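Local coordinates for protein monomethylamine methyltransferase MtmB1 (Methanosarcina barkeri, PDB 1NTH) that catalyses transfer of the methyl group of monomethylamine to the corrinoid cofactor of its partner protein MtmC, a step of methanogenesis from methylamine, at residues Gly107-Asn112 with Ala194-Met199; Pro142-Tyr147 with Arg185-Ala190; Glu150-Thr155 with Met386-Arg391. All blocks are in the same frame, centred on the assembly; numbering follows the deposited sequence.

Contact 1: residues Gly107-Asn112 with Ala194-Met199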
ATOM      1  N   GLY A 107      -1.782   2.218  13.436  1.00 14.23           N
ATOM      2  CA  GLY A 107      -0.488   2.477  14.040  1.00 14.56           C
ATOM      3  C   GLY A 107      -0.501   2.449  15.554  1.00 14.13           C
ATOM      4  O   GLY A 107      -1.268   1.712  16.172  1.00 13.73           O
ATOM      5  N   ARG A 108       0.363   3.258  16.159  1.00 13.45           N
ATOM      6  CA  ARG A 108       0.457   3.326  17.614  1.00 14.13           C
ATOM      7  C   ARG A 108      -0.842   3.814  18.259  1.00 14.34           C
ATOM      8  O   ARG A 108      -1.147   3.472  19.402  1.00 14.43           O
ATOM      9  CB  ARG A 108       1.603   4.272  18.008  1.00 14.92           C
ATOM     10  CG  ARG A 108       1.829   4.442  19.511  1.00 15.55           C
ATOM     11  CD  ARG A 108       1.016   5.590  20.118  1.00 16.52           C
ATOM     12  NE  ARG A 108       1.101   5.594  21.579  1.00 16.56           N
ATOM     13  CZ  ARG A 108       2.127   6.072  22.284  1.00 17.75           C
ATOM     14  NH1 ARG A 108       3.180   6.609  21.676  1.00 15.87           N
ATOM     15  NH2 ARG A 108       2.111   5.983  23.609  1.00 17.16           N
ATOM     16  N   ASP A 109      -1.610   4.590  17.502  1.00 15.08           N
ATOM     17  CA  ASP A 109      -2.843   5.191  17.993  1.00 15.49           C
ATOM     18  C   ASP A 109      -4.104   4.330  17.922  1.00 15.36           C
ATOM     19  O   ASP A 109      -5.177   4.753  18.352  1.00 16.21           O
ATOM     20  CB  ASP A 109      -3.053   6.511  17.250  1.00 15.76           C
ATOM     21  CG  ASP A 109      -1.781   7.354  17.204  1.00 17.66           C
ATOM     22  OD1 ASP A 109      -1.351   7.746  16.097  1.00 17.67           O
ATOM     23  OD2 ASP A 109      -1.205   7.614  18.284  1.00 17.93           O
ATOM     24  N   ALA A 110      -3.976   3.121  17.394  1.00 13.56           N
ATOM     25  CA  ALA A 110      -5.123   2.229  17.285  1.00 14.37           C
ATOM     26  C   ALA A 110      -5.584   1.763  18.664  1.00 15.56           C
ATOM     27  O   ALA A 110      -4.793   1.700  19.608  1.00 15.72           O
ATOM     28  CB  ALA A 110      -4.758   1.021  16.421  1.00 15.02           C
ATOM     29  N   VAL A 111      -6.869   1.443  18.786  1.00 14.94           N
ATOM     30  CA  VAL A 111      -7.403   0.953  20.053  1.00 15.35           C
ATOM     31  C   VAL A 111      -8.337  -0.226  19.823  1.00 16.74           C
ATOM     32  O   VAL A 111      -9.018  -0.308  18.798  1.00 16.39           O
ATOM     33  CB  VAL A 111      -8.174   2.050  20.837  1.00 17.77           C
ATOM     34  CG1 VAL A 111      -7.219   3.165  21.238  1.00 19.84           C
ATOM     35  CG2 VAL A 111      -9.320   2.598  20.000  1.00 17.62           C
ATOM     36  N   ASN A 112      -8.344  -1.151  20.773  1.00 15.96           N
ATOM     37  CA  ASN A 112      -9.200  -2.322  20.682  1.00 16.89           C
ATOM     38  C   ASN A 112     -10.522  -2.075  21.380  1.00 16.74           C
ATOM     39  O   ASN A 112     -10.560  -1.579  22.506  1.00 17.73           O
ATOM     40  CB  ASN A 112      -8.532  -3.537  21.328  1.00 17.92           C
ATOM     41  CG  ASN A 112      -7.236  -3.912  20.653  1.00 20.99           C
ATOM     42  OD1 ASN A 112      -6.157  -3.483  21.068  1.00 23.15           O
ATOM     43  ND2 ASN A 112      -7.331  -4.706  19.596  1.00 19.74           N
ATOM     44  N   ALA A 194      -1.303  16.716  16.861  1.00 16.68           N
ATOM     45  CA  ALA A 194      -1.327  16.418  18.290  1.00 16.95           C
ATOM     46  C   ALA A 194      -0.443  15.206  18.588  1.00 17.84           C
ATOM     47  O   ALA A 194      -0.429  14.700  19.709  1.00 18.68           O
ATOM     48  CB  ALA A 194      -2.756  16.151  18.749  1.00 17.05           C
ATOM     49  N   GLY A 195       0.279  14.740  17.572  1.00 16.03           N
ATOM     50  CA  GLY A 195       1.166  13.599  17.742  1.00 16.15           C
ATOM     51  C   GLY A 195       0.480  12.246  17.731  1.00 15.93           C
ATOM     52  O   GLY A 195       1.028  11.260  18.226  1.00 15.87           O
ATOM     53  N   ARG A 196      -0.716  12.185  17.152  1.00 14.68           N
ATOM     54  CA  ARG A 196      -1.473  10.937  17.103  1.00 15.13           C
ATOM     55  C   ARG A 196      -2.118  10.800  15.722  1.00 15.57           C
ATOM     56  O   ARG A 196      -3.344  10.781  15.595  1.00 15.24           O
ATOM     57  CB  ARG A 196      -2.541  10.964  18.201  1.00 15.84           C
ATOM     58  CG  ARG A 196      -1.973  11.338  19.573  1.00 16.09           C
ATOM     59  CD  ARG A 196      -3.070  11.536  20.609  1.00 16.40           C
ATOM     60  NE  ARG A 196      -3.737  10.281  20.948  1.00 16.26           N
ATOM     61  CZ  ARG A 196      -4.807  10.192  21.732  1.00 16.98           C
ATOM     62  NH1 ARG A 196      -5.340  11.289  22.262  1.00 15.66           N
ATOM     63  NH2 ARG A 196      -5.343   9.007  21.990  1.00 17.48           N
ATOM     64  N   PRO A 197      -1.293  10.676  14.671  1.00 14.48           N
ATOM     65  CA  PRO A 197      -1.741  10.551  13.277  1.00 15.19           C
ATOM     66  C   PRO A 197      -2.740   9.433  12.985  1.00 14.86           C
ATOM     67  O   PRO A 197      -3.581   9.564  12.090  1.00 17.53           O
ATOM     68  CB  PRO A 197      -0.437  10.334  12.500  1.00 16.31           C
ATOM     69  CG  PRO A 197       0.631  10.867  13.408  1.00 17.96           C
ATOM     70  CD  PRO A 197       0.165  10.468  14.772  1.00 15.17           C
ATOM     71  N   GLY A 198      -2.643   8.341  13.734  1.00 14.77           N
ATOM     72  CA  GLY A 198      -3.508   7.199  13.500  1.00 15.65           C
ATOM     73  C   GLY A 198      -4.810   7.105  14.268  1.00 14.42           C
ATOM     74  O   GLY A 198      -5.451   6.054  14.246  1.00 16.28           O
ATOM     75  N   MET A 199      -5.223   8.177  14.939  1.00 14.61           N
ATOM     76  CA  MET A 199      -6.478   8.120  15.686  1.00 13.64           C
ATOM     77  C   MET A 199      -7.670   7.819  14.788  1.00 13.74           C
ATOM     78  O   MET A 199      -7.793   8.370  13.695  1.00 14.84           O
ATOM     79  CB  MET A 199      -6.742   9.438  16.421  1.00 15.98           C
ATOM     80  CG  MET A 199      -5.902   9.638  17.662  1.00 17.29           C
ATOM     81  SD  MET A 199      -6.387  11.162  18.506  1.00 17.83           S
ATOM     82  CE  MET A 199      -7.821  10.606  19.438  1.00 17.65           C
TER
HETATM   83  O   HOH W   1       1.594   8.359  17.613  1.00 15.78           O
HETATM   84  O   HOH W   2      -5.756   6.534  20.450  1.00 20.29           O
HETATM   85  O   HOH W   3      -2.335   7.697  20.629  1.00 23.43           O
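Asp-109 OD1 is held by two hydrogen-bonding partners: the backbone N of Gly-198 donates to it at 2.8 Å, with an N-H...O angle of 153°, and Ser-253 OG of a second subunit makes another hydrogen bond to the same oxygen. The amide comes in on the anti side of the carboxylate and 21° out of its plane. Setting CG anti to the carbonyl carbon (chi1 -47°) sends the carboxylate across to the 194-199 backbone, where OD1 also rests 3.4 Å from Pro-197 CD. The second oxygen is handled by water: one water, 2.6 Å from Asp-109 OD2, accepts from Arg-196 NE, and another lies within hydrogen-bonding distance of OD2 and Gly-195 O. The carboxylate thus reaches the Arg-196 guanidinium through water, since OD2 and NE are 4.5 Å apart, too far for a salt bridge. A third water, 2.8 Å from Asp-109 O, joins that carbonyl to Arg-196 NH2. Gly-195, with positive phi, is the C-prime residue of the Schellman motif that ends helix 174-193, and a type I turn from Arg-196 to Met-199 follows, presenting the Gly-198 amide; Asp-109 sits in the link between the antiparallel strands 101-104 and 111-114. The Arg-196 guanidinium is held chiefly by Val-153 O and Ala-148 O. Met-199 SD covers one of its faces, 3.6 Å above the plane and displaced toward the rim.

Contact 2: residues Pro142-Tyr147 with Arg185-Ala190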
ATOM      1  N   PRO A 142      -8.202  23.401  14.918  1.00 17.87           N
ATOM      2  CA  PRO A 142      -7.903  23.671  16.329  1.00 18.93           C
ATOM      3  C   PRO A 142      -8.916  23.032  17.280  1.00 16.89           C
ATOM      4  O   PRO A 142      -8.544  22.438  18.288  1.00 18.74           O
ATOM      5  CB  PRO A 142      -7.938  25.196  16.401  1.00 19.79           C
ATOM      6  CG  PRO A 142      -7.435  25.594  15.057  1.00 22.37           C
ATOM      7  CD  PRO A 142      -8.155  24.643  14.128  1.00 20.04           C
ATOM      8  N   VAL A 143     -10.202  23.163  16.966  1.00 16.41           N
ATOM      9  CA  VAL A 143     -11.230  22.584  17.819  1.00 16.08           C
ATOM     10  C   VAL A 143     -11.046  21.078  17.969  1.00 15.52           C
ATOM     11  O   VAL A 143     -11.112  20.546  19.076  1.00 15.60           O
ATOM     12  CB  VAL A 143     -12.644  22.868  17.268  1.00 16.56           C
ATOM     13  CG1 VAL A 143     -13.672  22.018  17.998  1.00 17.10           C
ATOM     14  CG2 VAL A 143     -12.975  24.349  17.445  1.00 18.25           C
ATOM     15  N   HIS A 144     -10.815  20.381  16.865  1.00 15.73           N
ATOM     16  CA  HIS A 144     -10.638  18.942  16.973  1.00 15.91           C
ATOM     17  C   HIS A 144      -9.325  18.600  17.658  1.00 16.07           C
ATOM     18  O   HIS A 144      -9.226  17.586  18.353  1.00 16.58           O
ATOM     19  CB  HIS A 144     -10.743  18.279  15.601  1.00 16.18           C
ATOM     20  CG  HIS A 144     -12.139  18.265  15.060  1.00 14.78           C
ATOM     21  ND1 HIS A 144     -12.689  19.337  14.392  1.00 16.02           N
ATOM     22  CD2 HIS A 144     -13.119  17.337  15.158  1.00 14.62           C
ATOM     23  CE1 HIS A 144     -13.951  19.071  14.102  1.00 14.02           C
ATOM     24  NE2 HIS A 144     -14.237  17.864  14.556  1.00 14.11           N
ATOM     25  N   MET A 145      -8.321  19.452  17.485  1.00 16.79           N
ATOM     26  CA  MET A 145      -7.039  19.216  18.134  1.00 17.21           C
ATOM     27  C   MET A 145      -7.217  19.243  19.648  1.00 17.43           C
ATOM     28  O   MET A 145      -6.494  18.563  20.373  1.00 16.99           O
ATOM     29  CB  MET A 145      -6.003  20.259  17.698  0.60 18.51           C
ATOM     30  CG  MET A 145      -4.571  19.744  17.767  0.60 19.36           C
ATOM     31  SD  MET A 145      -3.317  20.969  17.337  0.60 22.44           S
ATOM     32  CE  MET A 145      -3.853  21.476  15.707  0.60 24.62           C
ATOM     33  N   SER A 146      -8.175  20.030  20.131  1.00 17.16           N
ATOM     34  CA  SER A 146      -8.392  20.122  21.570  1.00 17.77           C
ATOM     35  C   SER A 146      -8.807  18.782  22.171  1.00 16.96           C
ATOM     36  O   SER A 146      -8.709  18.586  23.381  1.00 18.23           O
ATOM     37  CB  SER A 146      -9.429  21.205  21.910  1.00 17.75           C
ATOM     38  OG  SER A 146     -10.758  20.781  21.659  1.00 18.37           O
ATOM     39  N   TYR A 147      -9.269  17.860  21.329  1.00 15.89           N
ATOM     40  CA  TYR A 147      -9.653  16.539  21.807  1.00 14.70           C
ATOM     41  C   TYR A 147      -8.482  15.579  21.654  1.00 14.27           C
ATOM     42  O   TYR A 147      -8.196  14.794  22.559  1.00 14.86           O
ATOM     43  CB  TYR A 147     -10.855  15.993  21.034  1.00 15.28           C
ATOM     44  CG  TYR A 147     -12.103  16.819  21.209  1.00 14.61           C
ATOM     45  CD1 TYR A 147     -12.336  17.936  20.413  1.00 15.48           C
ATOM     46  CD2 TYR A 147     -13.049  16.486  22.181  1.00 15.98           C
ATOM     47  CE1 TYR A 147     -13.484  18.705  20.575  1.00 16.38           C
ATOM     48  CE2 TYR A 147     -14.200  17.250  22.354  1.00 16.13           C
ATOM     49  CZ  TYR A 147     -14.412  18.355  21.545  1.00 17.32           C
ATOM     50  OH  TYR A 147     -15.561  19.100  21.682  1.00 17.33           O
ATOM     51  N   ARG A 185     -10.362  14.539   6.484  1.00 13.82           N
ATOM     52  CA  ARG A 185      -8.987  14.841   6.089  1.00 13.30           C
ATOM     53  C   ARG A 185      -8.417  15.888   7.045  1.00 13.83           C
ATOM     54  O   ARG A 185      -7.292  15.753   7.527  1.00 14.92           O
ATOM     55  CB  ARG A 185      -8.936  15.345   4.642  1.00 13.53           C
ATOM     56  CG  ARG A 185      -9.009  14.222   3.617  1.00 14.94           C
ATOM     57  CD  ARG A 185      -9.163  14.732   2.185  1.00 15.73           C
ATOM     58  NE  ARG A 185      -8.963  13.649   1.224  1.00 16.27           N
ATOM     59  CZ  ARG A 185      -9.354  13.679  -0.048  1.00 15.84           C
ATOM     60  NH1 ARG A 185      -9.981  14.741  -0.535  1.00 15.20           N
ATOM     61  NH2 ARG A 185      -9.114  12.636  -0.834  1.00 16.78           N
ATOM     62  N   LEU A 186      -9.199  16.924   7.338  1.00 13.87           N
ATOM     63  CA  LEU A 186      -8.747  17.965   8.258  1.00 14.51           C
ATOM     64  C   LEU A 186      -8.606  17.438   9.685  1.00 13.93           C
ATOM     65  O   LEU A 186      -7.651  17.773  10.389  1.00 14.38           O
ATOM     66  CB  LEU A 186      -9.726  19.144   8.261  1.00 14.95           C
ATOM     67  CG  LEU A 186      -9.824  19.973   6.982  1.00 17.62           C
ATOM     68  CD1 LEU A 186     -10.897  21.042   7.150  1.00 18.35           C
ATOM     69  CD2 LEU A 186      -8.471  20.610   6.680  1.00 21.62           C
ATOM     70  N   ILE A 187      -9.562  16.622  10.115  1.00 12.87           N
ATOM     71  CA  ILE A 187      -9.533  16.078  11.465  1.00 12.61           C
ATOM     72  C   ILE A 187      -8.334  15.167  11.688  1.00 13.92           C
ATOM     73  O   ILE A 187      -7.683  15.238  12.736  1.00 13.84           O
ATOM     74  CB  ILE A 187     -10.850  15.344  11.788  1.00 13.21           C
ATOM     75  CG1 ILE A 187     -11.977  16.378  11.891  1.00 13.26           C
ATOM     76  CG2 ILE A 187     -10.721  14.558  13.087  1.00 14.51           C
ATOM     77  CD1 ILE A 187     -13.371  15.782  11.991  1.00 14.94           C
ATOM     78  N   LYS A 188      -8.019  14.322  10.711  1.00 14.32           N
ATOM     79  CA  LYS A 188      -6.862  13.465  10.882  1.00 14.73           C
ATOM     80  C   LYS A 188      -5.595  14.307  10.853  1.00 14.92           C
ATOM     81  O   LYS A 188      -4.589  13.946  11.460  1.00 15.37           O
ATOM     82  CB  LYS A 188      -6.848  12.354   9.823  1.00 14.23           C
ATOM     83  CG  LYS A 188      -7.929  11.319  10.112  1.00 15.44           C
ATOM     84  CD  LYS A 188      -7.878  10.120   9.184  1.00 15.63           C
ATOM     85  CE  LYS A 188      -8.925   9.097   9.614  1.00 15.91           C
ATOM     86  NZ  LYS A 188      -8.914   7.863   8.768  1.00 15.51           N
ATOM     87  N   ASN A 189      -5.647  15.449  10.173  1.00 15.00           N
ATOM     88  CA  ASN A 189      -4.480  16.328  10.136  1.00 18.11           C
ATOM     89  C   ASN A 189      -4.275  16.953  11.507  1.00 17.06           C
ATOM     90  O   ASN A 189      -3.142  17.157  11.976  1.00 16.45           O
ATOM     91  CB  ASN A 189      -4.733  17.461   9.109  0.50 20.80           C
ATOM     92  CG  ASN A 189      -3.678  17.538   8.009  0.50 26.60           C
ATOM     93  OD1 ASN A 189      -2.503  17.802   8.289  0.50 30.69           O
ATOM     94  ND2 ASN A 189      -4.099  17.306   6.736  1.00 29.01           N
ATOM     95  N   ALA A 190      -5.393  17.208  12.175  1.00 15.62           N
ATOM     96  CA  ALA A 190      -5.386  17.794  13.505  1.00 15.14           C
ATOM     97  C   ALA A 190      -4.816  16.778  14.472  1.00 15.75           C
ATOM     98  O   ALA A 190      -4.031  17.132  15.357  1.00 16.41           O
ATOM     99  CB  ALA A 190      -6.809  18.154  13.909  1.00 14.55           C
TER
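Ile-187 passes CG1 and CD1 over one face of the His-144 imidazole, and this is the tight part of the interface. CG1 stands 3.6 Å from the ring centroid and only 11° off the normal, a CH-pi contact over the centre, while CD1 runs on toward the far side of the ring and reaches NE2 at 3.4 Å. The torsions of both residues serve this: each points its leading branch anti to the carbonyl carbon (chi1 -69° for Ile-187), which brings the isoleucine chain up to the ring although its CB does not face the other helix. Rotation of the imidazole is fixed at both nitrogens, ND1 by Phe-140 O and NE2 by the amide of Gly-159. The axes of the two short helical segments, from helices 140-148 and 174-193, approach to 8.5 Å and cross at -49°. Within the TIM barrel, helix 140-148 lies on the crossover between the parallel strands 125-128 and 155-156, and Ile-156 of the latter touches both His-144 and Ile-187. Toward Met-145 the packing is slacker. Ala-190 CB is 4.3 Å from His-144 CB and 4.4 Å from Met-145 CB. Met-145 CG lies 3.6 Å from Ala-190 O, a contact to be read with caution because the methionine has two conformers. On this side the interface is continued by another chain: Arg-165 of a third subunit packs on Met-145.

Contact 3: residues Glu150-Thr155 with Met386-Arg391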
ATOM      1  N   GLU A 150      -5.899  15.567  24.328  1.00 16.08           N
ATOM      2  CA  GLU A 150      -6.276  14.985  25.615  1.00 16.89           C
ATOM      3  C   GLU A 150      -5.963  13.491  25.629  1.00 16.27           C
ATOM      4  O   GLU A 150      -6.496  12.739  24.814  1.00 17.23           O
ATOM      5  CB  GLU A 150      -7.777  15.176  25.868  1.00 17.41           C
ATOM      6  CG  GLU A 150      -8.226  16.612  26.094  1.00 19.54           C
ATOM      7  CD  GLU A 150      -7.647  17.214  27.362  1.00 21.98           C
ATOM      8  OE1 GLU A 150      -7.444  16.458  28.337  1.00 22.30           O
ATOM      9  OE2 GLU A 150      -7.413  18.442  27.392  1.00 22.51           O
ATOM     10  N   LYS A 151      -5.108  13.051  26.547  1.00 16.97           N
ATOM     11  CA  LYS A 151      -4.782  11.627  26.627  1.00 15.81           C
ATOM     12  C   LYS A 151      -6.007  10.788  26.983  1.00 16.84           C
ATOM     13  O   LYS A 151      -6.039   9.581  26.733  1.00 16.99           O
ATOM     14  CB  LYS A 151      -3.671  11.379  27.651  1.00 18.00           C
ATOM     15  CG  LYS A 151      -2.290  11.727  27.127  1.00 18.79           C
ATOM     16  CD  LYS A 151      -1.198  11.210  28.042  1.00 20.63           C
ATOM     17  CE  LYS A 151       0.169  11.366  27.388  1.00 22.69           C
ATOM     18  NZ  LYS A 151       1.250  10.779  28.223  1.00 21.86           N
ATOM     19  N   GLU A 152      -7.013  11.427  27.573  1.00 15.97           N
ATOM     20  CA  GLU A 152      -8.251  10.746  27.947  1.00 16.54           C
ATOM     21  C   GLU A 152      -9.012  10.259  26.717  1.00 17.27           C
ATOM     22  O   GLU A 152      -9.736   9.265  26.779  1.00 18.60           O
ATOM     23  CB  GLU A 152      -9.170  11.694  28.727  1.00 18.42           C
ATOM     24  CG  GLU A 152      -8.820  11.909  30.191  1.00 19.31           C
ATOM     25  CD  GLU A 152      -8.991  10.657  31.029  1.00 21.40           C
ATOM     26  OE1 GLU A 152      -9.912   9.858  30.742  1.00 22.97           O
ATOM     27  OE2 GLU A 152      -8.215  10.478  31.990  1.00 21.84           O
ATOM     28  N   VAL A 153      -8.850  10.969  25.604  1.00 15.72           N
ATOM     29  CA  VAL A 153      -9.556  10.639  24.369  1.00 15.42           C
ATOM     30  C   VAL A 153      -8.852   9.562  23.535  1.00 15.39           C
ATOM     31  O   VAL A 153      -7.647   9.643  23.284  1.00 16.27           O
ATOM     32  CB  VAL A 153      -9.766  11.922  23.523  1.00 14.65           C
ATOM     33  CG1 VAL A 153     -10.514  11.602  22.236  1.00 16.42           C
ATOM     34  CG2 VAL A 153     -10.554  12.950  24.338  1.00 15.16           C
ATOM     35  N   ASP A 154      -9.623   8.560  23.113  1.00 14.86           N
ATOM     36  CA  ASP A 154      -9.116   7.440  22.313  1.00 14.64           C
ATOM     37  C   ASP A 154      -9.363   7.588  20.812  1.00 15.61           C
ATOM     38  O   ASP A 154      -8.495   7.261  19.997  1.00 15.52           O
ATOM     39  CB  ASP A 154      -9.761   6.130  22.779  1.00 16.63           C
ATOM     40  CG  ASP A 154      -9.404   5.777  24.201  1.00 20.60           C
ATOM     41  OD1 ASP A 154      -8.194   5.662  24.491  1.00 21.84           O
ATOM     42  OD2 ASP A 154     -10.328   5.605  25.026  1.00 21.17           O
ATOM     43  N   THR A 155     -10.558   8.051  20.458  1.00 14.74           N
ATOM     44  CA  THR A 155     -10.943   8.253  19.063  1.00 15.58           C
ATOM     45  C   THR A 155     -11.667   9.589  18.979  1.00 14.90           C
ATOM     46  O   THR A 155     -12.018  10.172  20.010  1.00 14.93           O
ATOM     47  CB  THR A 155     -11.898   7.141  18.562  1.00 16.75           C
ATOM     48  OG1 THR A 155     -13.108   7.166  19.330  1.00 17.63           O
ATOM     49  CG2 THR A 155     -11.246   5.776  18.707  1.00 17.61           C
ATOM     50  N   MET A 386     -15.536  13.551  30.826  1.00 17.93           N
ATOM     51  CA  MET A 386     -16.238  12.325  30.467  1.00 18.52           C
ATOM     52  C   MET A 386     -15.307  11.134  30.699  1.00 17.71           C
ATOM     53  O   MET A 386     -15.712  10.117  31.266  1.00 18.05           O
ATOM     54  CB  MET A 386     -16.679  12.396  28.997  1.00 19.54           C
ATOM     55  CG  MET A 386     -17.460  11.190  28.494  1.00 21.19           C
ATOM     56  SD  MET A 386     -18.042  11.411  26.786  1.00 22.18           S
ATOM     57  CE  MET A 386     -16.521  11.165  25.863  1.00 21.92           C
ATOM     58  N   GLY A 387     -14.052  11.282  30.283  1.00 17.20           N
ATOM     59  CA  GLY A 387     -13.080  10.216  30.448  1.00 16.41           C
ATOM     60  C   GLY A 387     -12.645   9.967  31.883  1.00 17.65           C
ATOM     61  O   GLY A 387     -12.543   8.817  32.309  1.00 18.59           O
ATOM     62  N   GLU A 388     -12.379  11.033  32.634  1.00 17.21           N
ATOM     63  CA  GLU A 388     -11.956  10.875  34.026  1.00 17.62           C
ATOM     64  C   GLU A 388     -13.052  10.225  34.861  1.00 17.00           C
ATOM     65  O   GLU A 388     -12.783   9.383  35.718  1.00 17.37           O
ATOM     66  CB  GLU A 388     -11.588  12.227  34.641  1.00 19.61           C
ATOM     67  CG  GLU A 388     -10.234  12.755  34.207  1.00 22.72           C
ATOM     68  CD  GLU A 388      -9.540  13.531  35.311  1.00 24.36           C
ATOM     69  OE1 GLU A 388      -9.892  14.710  35.534  1.00 25.95           O
ATOM     70  OE2 GLU A 388      -8.649  12.948  35.967  1.00 26.73           O
ATOM     71  N   VAL A 389     -14.291  10.626  34.604  1.00 17.61           N
ATOM     72  CA  VAL A 389     -15.425  10.081  35.330  1.00 17.63           C
ATOM     73  C   VAL A 389     -15.614   8.605  34.990  1.00 16.66           C
ATOM     74  O   VAL A 389     -15.975   7.804  35.853  1.00 17.10           O
ATOM     75  CB  VAL A 389     -16.710  10.874  35.016  1.00 16.63           C
ATOM     76  CG1 VAL A 389     -17.923  10.176  35.616  1.00 17.58           C
ATOM     77  CG2 VAL A 389     -16.588  12.286  35.586  1.00 19.56           C
ATOM     78  N   ALA A 390     -15.359   8.239  33.735  1.00 16.64           N
ATOM     79  CA  ALA A 390     -15.492   6.844  33.328  1.00 16.93           C
ATOM     80  C   ALA A 390     -14.477   5.997  34.094  1.00 16.92           C
ATOM     81  O   ALA A 390     -14.790   4.901  34.558  1.00 17.61           O
ATOM     82  CB  ALA A 390     -15.270   6.706  31.820  1.00 15.79           C
ATOM     83  N   ARG A 391     -13.256   6.507  34.225  1.00 16.69           N
ATOM     84  CA  ARG A 391     -12.216   5.786  34.949  1.00 18.13           C
ATOM     85  C   ARG A 391     -12.630   5.602  36.407  1.00 17.65           C
ATOM     86  O   ARG A 391     -12.486   4.519  36.972  1.00 18.85           O
ATOM     87  CB  ARG A 391     -10.890   6.550  34.898  1.00 17.99           C
ATOM     88  CG  ARG A 391      -9.754   5.829  35.609  1.00 22.15           C
ATOM     89  CD  ARG A 391      -8.492   6.683  35.685  1.00 21.14           C
ATOM     90  NE  ARG A 391      -8.667   7.847  36.546  1.00 23.77           N
ATOM     91  CZ  ARG A 391      -8.704   9.103  36.110  1.00 24.12           C
ATOM     92  NH1 ARG A 391      -8.580   9.364  34.817  1.00 22.94           N
ATOM     93  NH2 ARG A 391      -8.866  10.098  36.973  1.00 24.98           N
TER
HETATM   94  O   HOH W   4      -8.220   7.683  32.632  1.00 26.49           O
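The charged part of the contact is a salt bridge between Glu-152 OE2 and Arg-391 NH1, 3.1 Å apart. OE2 approaches the edge of the guanidinium near its plane, yet the carboxylate is turned 59° from that plane, and a water joins the same two atoms, 2.9 Å from OE2. The network extends along helix 380-393, where Arg-391 NH2 donates to Glu-388 OE2 at 3.0 Å and a nearly straight 171°, and also bonds Phe-458 O. Glu-152 OE1 has its own salt bridge to Lys-123, while Glu-388 OE1 bonds Tyr-444 OH. In the fold, a type I turn from Glu-150 to Val-153 leads into barrel strand 155-156, and this network ties it to the outer helix. Close packing comes from Gly-387: Glu-152, bent at chi2 (-66°), lays OE1 3.2 Å from Gly-387 CA, where a beta-carbon on that residue would clash. Glu-388 CG packs against the carboxylate, 3.8 Å from Glu-152 OE2. Without the Glu-152 carboxylate, as with an alanine here, Arg-391 NH1 and Lys-123 would probably each lose a charged mate, and a gap would open over Gly-387.

Contacts 1 and 2 each touch segment 150-155 of contact 3. Contacts 1 and 3, centres 15 Å apart, are coupled by Arg-196 NH2, which lies 2.7 Å from Val-153 O in a probable hydrogen bond; both also touch the second subunit. Contacts 2 and 3 are 17 Å apart between centres, with Tyr-147 O 3.4 Å from Val-153 CB. Contacts 1 and 2, 13 Å apart between centres, follow each other along helix 174-193 into the loop that ends it, and Ala-194 CB of contact 1 lies 4.1 Å from Met-145 CG of contact 2. The chain's pyrrolysine, residue 202 and unmodelled, follows Met-199 by three positions.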